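Local structure of TOXN (Pectobacterium atrosepticum, 2XDB) at residues Gly37-Ile42 with Tyr47-Thr52; Tyr4-Lys9 with Ile90-Ala95. The protein is an endoribonuclease toxin of a type III toxin-antitoxin system for phage defence, cleaving RNA at AAA(U/G) sequences and bound by the repeat RNA ToxI. All coordinates share one frame; numbering follows the deposited sequence.

Contact 1. Residues Gly37-Ile42 with Tyr47-Thr52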
loop_
_atom_site.group_PDB
_atom_site.type_symbol
_atom_site.label_atom_id
_atom_site.label_comp_id
_atom_site.label_asym_id
_atom_site.label_seq_id
_atom_site.Cartn_x
_atom_site.Cartn_y
_atom_site.Cartn_z
ATOM N N GLY A 37 4.459 -0.926 -5.150
ATOM C CA GLY A 37 4.995 -2.122 -5.775
ATOM C C GLY A 37 6.075 -2.950 -5.138
ATOM O O GLY A 37 7.184 -3.032 -5.615
ATOM N N ILE A 38 5.697 -3.646 -4.095
ATOM C CA ILE A 38 6.565 -4.572 -3.393
ATOM C C ILE A 38 7.463 -3.877 -2.432
ATOM O O ILE A 38 8.630 -3.573 -2.665
ATOM C CB ILE A 38 7.279 -5.560 -4.225
ATOM C CG1 ILE A 38 6.272 -6.306 -5.088
ATOM C CG2 ILE A 38 7.830 -6.607 -3.283
ATOM C CD1 ILE A 38 6.646 -7.750 -5.251
ATOM N N VAL A 39 6.834 -3.683 -1.299
ATOM C CA VAL A 39 7.242 -2.800 -0.287
ATOM C C VAL A 39 8.064 -3.662 0.669
ATOM O O VAL A 39 8.986 -3.177 1.324
ATOM C CB VAL A 39 5.934 -2.266 0.290
ATOM C CG1 VAL A 39 5.528 -2.996 1.574
ATOM C CG2 VAL A 39 5.971 -0.764 0.410
ATOM N N LEU A 40 7.751 -4.959 0.695
ATOM C CA LEU A 40 8.473 -5.953 1.490
ATOM C C LEU A 40 8.371 -7.315 0.830
ATOM O O LEU A 40 7.288 -7.741 0.413
ATOM C CB LEU A 40 7.861 -6.087 2.886
ATOM C CG LEU A 40 8.745 -6.436 4.079
ATOM C CD1 LEU A 40 7.929 -7.101 5.165
ATOM C CD2 LEU A 40 9.843 -7.337 3.654
ATOM N N GLU A 41 9.497 -8.007 0.753
ATOM C CA GLU A 41 9.500 -9.382 0.308
ATOM C C GLU A 41 10.289 -10.203 1.308
ATOM O O GLU A 41 11.490 -10.027 1.443
ATOM C CB GLU A 41 10.121 -9.494 -1.072
ATOM C CG GLU A 41 10.105 -10.908 -1.611
ATOM C CD GLU A 41 10.390 -10.969 -3.099
ATOM O OE1 GLU A 41 10.664 -9.899 -3.701
ATOM O OE2 GLU A 41 10.336 -12.089 -3.659
ATOM N N ILE A 42 9.611 -11.090 2.026
ATOM C CA ILE A 42 10.247 -11.823 3.116
ATOM C C ILE A 42 9.520 -13.128 3.383
ATOM O O ILE A 42 8.288 -13.211 3.241
ATOM C CB ILE A 42 10.287 -10.986 4.418
ATOM C CG1 ILE A 42 11.079 -11.710 5.500
ATOM C CG2 ILE A 42 8.875 -10.685 4.927
ATOM C CD1 ILE A 42 11.473 -10.803 6.651
ATOM N N TYR A 47 4.553 -8.163 -0.285
ATOM C CA TYR A 47 3.574 -7.224 0.233
ATOM C C TYR A 47 3.366 -6.024 -0.674
ATOM O O TYR A 47 4.322 -5.467 -1.210
ATOM C CB TYR A 47 4.009 -6.739 1.615
ATOM C CG TYR A 47 3.602 -7.673 2.727
ATOM C CD1 TYR A 47 2.399 -7.496 3.400
ATOM C CD2 TYR A 47 4.404 -8.742 3.087
ATOM C CE1 TYR A 47 2.012 -8.351 4.401
ATOM C CE2 TYR A 47 4.026 -9.598 4.090
ATOM C CZ TYR A 47 2.827 -9.402 4.738
ATOM O OH TYR A 47 2.449 -10.262 5.740
ATOM N N LEU A 48 2.112 -5.619 -0.831
ATOM C CA LEU A 48 1.794 -4.333 -1.440
ATOM C C LEU A 48 1.096 -3.483 -0.395
ATOM O O LEU A 48 0.393 -4.009 0.466
ATOM C CB LEU A 48 0.865 -4.501 -2.645
ATOM C CG LEU A 48 1.367 -5.322 -3.826
ATOM C CD1 LEU A 48 0.356 -5.254 -4.975
ATOM C CD2 LEU A 48 2.731 -4.813 -4.273
ATOM N N ALA A 49 1.266 -2.165 -0.485
ATOM C CA ALA A 49 0.638 -1.254 0.469
ATOM C C ALA A 49 -0.318 -0.301 -0.234
ATOM O O ALA A 49 -0.040 0.156 -1.338
ATOM C CB ALA A 49 1.691 -0.466 1.201
ATOM N N PRO A 50 -1.447 0.020 0.412
ATOM C CA PRO A 50 -2.417 0.886 -0.251
ATOM C C PRO A 50 -1.994 2.338 -0.172
ATOM O O PRO A 50 -1.447 2.757 0.850
ATOM C CB PRO A 50 -3.688 0.667 0.574
ATOM C CG PRO A 50 -3.172 0.375 1.947
ATOM C CD PRO A 50 -1.893 -0.392 1.753
ATOM N N LEU A 51 -2.231 3.089 -1.245
ATOM C CA LEU A 51 -2.085 4.532 -1.221
ATOM C C LEU A 51 -3.442 5.126 -0.841
ATOM O O LEU A 51 -4.484 4.552 -1.162
ATOM C CB LEU A 51 -1.689 5.036 -2.597
ATOM C CG LEU A 51 -0.339 4.640 -3.176
ATOM C CD1 LEU A 51 -0.288 5.001 -4.650
ATOM C CD2 LEU A 51 0.717 5.386 -2.429
ATOM N N THR A 52 -3.429 6.267 -0.157
ATOM C CA THR A 52 -4.657 6.964 0.214
ATOM C C THR A 52 -4.512 8.476 0.038
ATOM O O THR A 52 -3.419 9.033 0.175
ATOM C CB THR A 52 -5.113 6.644 1.667
ATOM O OG1 THR A 52 -6.229 7.471 2.010
ATOM C CG2 THR A 52 -4.017 6.920 2.653
#
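The carbonyl oxygen of Leu40 lies at the edge of the Tyr47 ring, close to its plane, 4.1 Å from CD2. Across the ring, on the CD1-CE1 side, the main chain at Ile90-Pro91 of strand 80-91 passes beneath one face. With CG anti to the carbonyl carbon (chi1 -84°), the ring starts out beside the backbone N, near Leu40 O; its OH is hydrogen-bonded to Glu154 OE1 of helix 150-156. Tyr47 N donates to that same Leu40 O, 2.9 Å away. The second bond comes from the residue before, Val39, whose N lies 3.1 Å from Tyr47 O. A CA-H...O contact from Ile38 CA to Tyr47 O adds a second approach to that oxygen. Both segments belong to the antiparallel hairpin 35-42/45-52 in a protein of the SH3 clan. Within it the chain turns a corner at Gly37 and Val39; the backbone of Ile38 lies beside Leu48 and that of Leu40 beside Tyr47, while the Ile38 side chain starts away from the partner strand. The positive phi of Ile38 (81°) is part of that turn. Val39 points its side chain at the partner strand, CG1 lying 4.0 Å from Tyr47 CB and CG2 4.4 Å from Ala49 CB; the valine also packs on Ile128 and Ser132 of helix 125-140. Leu40 CB meets Tyr47 CB at 4.1 Å, and the leucine continues onto Arg136 of the same helix. On the Ile38 side of the hairpin, Leu48 swings its CD2 branch back to Ile38 CG1, 3.9 Å away, the two chains crossing at a slant. Farther along the strand, Thr52 packs against a phosphate of the bound RNA.

Contact 2. Residues Tyr4-Lys9 with Ile90-Ala95; sequences YTISSK and IPIIEA. With SO4 (sulfate ion), chain C.
Ile6 and Ile92 mark the nearest backbone approach, with CA atoms 8.5 Å apart and no hydrogen bond between the two segments, so they meet through side chains alone. The meeting point is a single methyl, Ile6 CD1. It comes tip to tip with Ile90 CD1 at 4.0 Å, and on another side touches the CG2 branch of Ile92 at 4.1 Å, where the two side chains pass at an angle. Extension brings Ile6 CD1 this far: CG1 stands opposite the carbonyl carbon (chi1 -63°) and the chain runs on straight at chi2. Ile90 and Ile92 have CG1 between backbone N and carbonyl carbon, yet Ile90 offers the end of its long branch and Ile92 its short one. In the six-stranded antiparallel sheet, strands 3-6 and 80-91 are separated by 35-42 and 45-52, and these buried isoleucines meet across the two intervening strands, a packing of side chains and not of adjacent strands. Leu48 touches Ile6 and Ile92, Val97 of strand 97-99 packs on the same pair, and Ile11 of helix 8-17 contacts both Ile6 and Ile90. That helix begins directly after strand 3-6, with Ser7 as its N-cap. Away from the apolar cluster a water lies between the segments, donating to Glu94 OE1 (3.1 Å) and only weakly bonded to Tyr4 OH (3.5 Å). The other carboxylate oxygen of Glu94, OE2, forms a salt bridge with Lys46. The backbone N of Glu94 makes two weak bonds to a sulfate ion, 3.4 Å to O4 and 3.3 Å to O3; the ion probably comes from the crystallisation liquor. Glu94 opens a 3-10 turn that leads on toward strand 97-99.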
loop_
_atom_site.group_PDB
_atom_site.type_symbol
_atom_site.label_atom_id
_atom_site.label_comp_id
_atom_site.label_asym_id
_atom_site.label_seq_id
_atom_site.Cartn_x
_atom_site.Cartn_y
_atom_site.Cartn_z
ATOM N N TYR A 4 0.094 -0.817 -8.551
ATOM C CA TYR A 4 -0.729 -2.000 -8.826
ATOM C C TYR A 4 -2.197 -1.776 -8.511
ATOM O O TYR A 4 -2.546 -0.904 -7.723
ATOM C CB TYR A 4 -0.288 -3.169 -7.966
ATOM C CG TYR A 4 1.053 -3.733 -8.308
ATOM C CD1 TYR A 4 1.161 -4.908 -9.031
ATOM C CD2 TYR A 4 2.219 -3.107 -7.889
ATOM C CE1 TYR A 4 2.386 -5.437 -9.348
ATOM C CE2 TYR A 4 3.454 -3.629 -8.195
ATOM C CZ TYR A 4 3.531 -4.788 -8.929
ATOM O OH TYR A 4 4.756 -5.310 -9.238
ATOM N N THR A 5 -3.051 -2.579 -9.132
ATOM C CA THR A 5 -4.404 -2.780 -8.632
ATOM C C THR A 5 -4.491 -4.234 -8.211
ATOM O O THR A 5 -3.669 -5.060 -8.627
ATOM C CB THR A 5 -5.490 -2.495 -9.676
ATOM O OG1 THR A 5 -5.355 -3.394 -10.786
ATOM C CG2 THR A 5 -5.385 -1.078 -10.161
ATOM N N ILE A 6 -5.467 -4.540 -7.371
ATOM C CA ILE A 6 -5.648 -5.896 -6.884
ATOM C C ILE A 6 -7.098 -6.286 -7.151
ATOM O O ILE A 6 -7.988 -5.434 -7.087
ATOM C CB ILE A 6 -5.296 -5.988 -5.388
ATOM C CG1 ILE A 6 -3.819 -5.660 -5.193
ATOM C CG2 ILE A 6 -5.597 -7.368 -4.826
ATOM C CD1 ILE A 6 -3.404 -5.471 -3.739
ATOM N N SER A 7 -7.342 -7.553 -7.481
ATOM C CA SER A 7 -8.700 -7.983 -7.809
ATOM C C SER A 7 -9.595 -7.988 -6.571
ATOM O O SER A 7 -9.132 -8.246 -5.468
ATOM C CB SER A 7 -8.690 -9.362 -8.470
ATOM O OG SER A 7 -8.505 -10.383 -7.513
ATOM N N SER A 8 -10.877 -7.702 -6.756
ATOM C CA SER A 8 -11.800 -7.619 -5.628
ATOM C C SER A 8 -11.983 -8.957 -4.961
ATOM O O SER A 8 -12.061 -9.043 -3.738
ATOM C CB SER A 8 -13.150 -7.119 -6.091
ATOM O OG SER A 8 -12.965 -6.372 -7.273
ATOM N N LYS A 9 -12.060 -10.002 -5.774
ATOM C CA LYS A 9 -12.285 -11.345 -5.264
ATOM C C LYS A 9 -11.238 -11.668 -4.202
ATOM O O LYS A 9 -11.572 -12.137 -3.116
ATOM C CB LYS A 9 -12.265 -12.365 -6.409
ATOM C CG LYS A 9 -12.872 -11.829 -7.706
ATOM C CD LYS A 9 -11.934 -10.798 -8.371
ATOM C CE LYS A 9 -12.672 -9.799 -9.271
ATOM N NZ LYS A 9 -11.725 -8.886 -9.978
ATOM N N ILE A 90 -0.616 -5.925 2.512
ATOM C CA ILE A 90 -1.125 -7.292 2.466
ATOM C C ILE A 90 -0.271 -8.208 1.597
ATOM O O ILE A 90 0.327 -7.771 0.618
ATOM C CB ILE A 90 -2.565 -7.315 1.949
ATOM C CG1 ILE A 90 -2.655 -6.724 0.541
ATOM C CG2 ILE A 90 -3.489 -6.542 2.879
ATOM C CD1 ILE A 90 -4.082 -6.738 0.008
ATOM N N PRO A 91 -0.181 -9.487 1.967
ATOM C CA PRO A 91 0.590 -10.374 1.100
ATOM C C PRO A 91 -0.239 -10.609 -0.153
ATOM O O PRO A 91 -1.461 -10.617 -0.048
ATOM C CB PRO A 91 0.687 -11.650 1.919
ATOM C CG PRO A 91 -0.545 -11.637 2.775
ATOM C CD PRO A 91 -0.838 -10.203 3.072
ATOM N N ILE A 92 0.390 -10.756 -1.312
ATOM C CA ILE A 92 -0.371 -10.925 -2.546
ATOM C C ILE A 92 0.018 -12.171 -3.322
ATOM O O ILE A 92 1.098 -12.722 -3.145
ATOM C CB ILE A 92 -0.238 -9.712 -3.482
ATOM C CG1 ILE A 92 1.223 -9.491 -3.878
ATOM C CG2 ILE A 92 -0.793 -8.475 -2.819
ATOM C CD1 ILE A 92 1.604 -10.154 -5.178
ATOM N N ILE A 93 -0.897 -12.605 -4.171
ATOM C CA ILE A 93 -0.673 -13.656 -5.149
ATOM C C ILE A 93 -0.506 -12.957 -6.500
ATOM O O ILE A 93 -1.310 -12.094 -6.855
ATOM C CB ILE A 93 -1.914 -14.546 -5.218
ATOM C CG1 ILE A 93 -2.119 -15.274 -3.903
ATOM C CG2 ILE A 93 -1.809 -15.540 -6.334
ATOM C CD1 ILE A 93 -3.426 -16.031 -3.860
ATOM N N GLU A 94 0.519 -13.311 -7.266
ATOM C CA GLU A 94 0.796 -12.550 -8.495
ATOM C C GLU A 94 -0.356 -12.526 -9.504
ATOM O O GLU A 94 -0.584 -11.512 -10.156
ATOM C CB GLU A 94 2.095 -13.005 -9.158
ATOM C CG GLU A 94 3.232 -13.113 -8.164
ATOM C CD GLU A 94 4.554 -12.592 -8.688
ATOM O OE1 GLU A 94 4.561 -11.773 -9.635
ATOM O OE2 GLU A 94 5.591 -12.998 -8.124
ATOM N N ALA A 95 -1.082 -13.632 -9.622
ATOM C CA ALA A 95 -2.218 -13.698 -10.538
ATOM C C ALA A 95 -3.397 -12.822 -10.131
ATOM O O ALA A 95 -4.252 -12.538 -10.960
ATOM C CB ALA A 95 -2.688 -15.135 -10.717
HETATM S S SO4 C . 3.212 -16.143 -6.911
HETATM O O1 SO4 C . 3.489 -17.489 -6.422
HETATM O O2 SO4 C . 4.402 -15.640 -7.588
HETATM O O3 SO4 C . 2.093 -16.181 -7.851
HETATM O O4 SO4 C . 2.880 -15.271 -5.786
HETATM O O HOH W 1 4.603 -8.726 -9.842
#

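How the contacts relate
Both contacts serve one sheet but join it differently. Contact 1 is a buried pairing of chain neighbours near the middle of the molecule, held by main-chain bonds and backed by helix 125-140; contact 2 lies farther from the centre and brings together segments 81 residues apart by buried apolar side chains, with a weak water bridge at the exposed margin, where Glu94 also meets a sulfate. They meet along the 45-52/80-91 border, where Leu48 O lies 3.0 Å from Ile90 N, probably a hydrogen bond. Leu48 of contact 1 also packs into the isoleucine cluster of contact 2, while Tyr4 packs against Gly37.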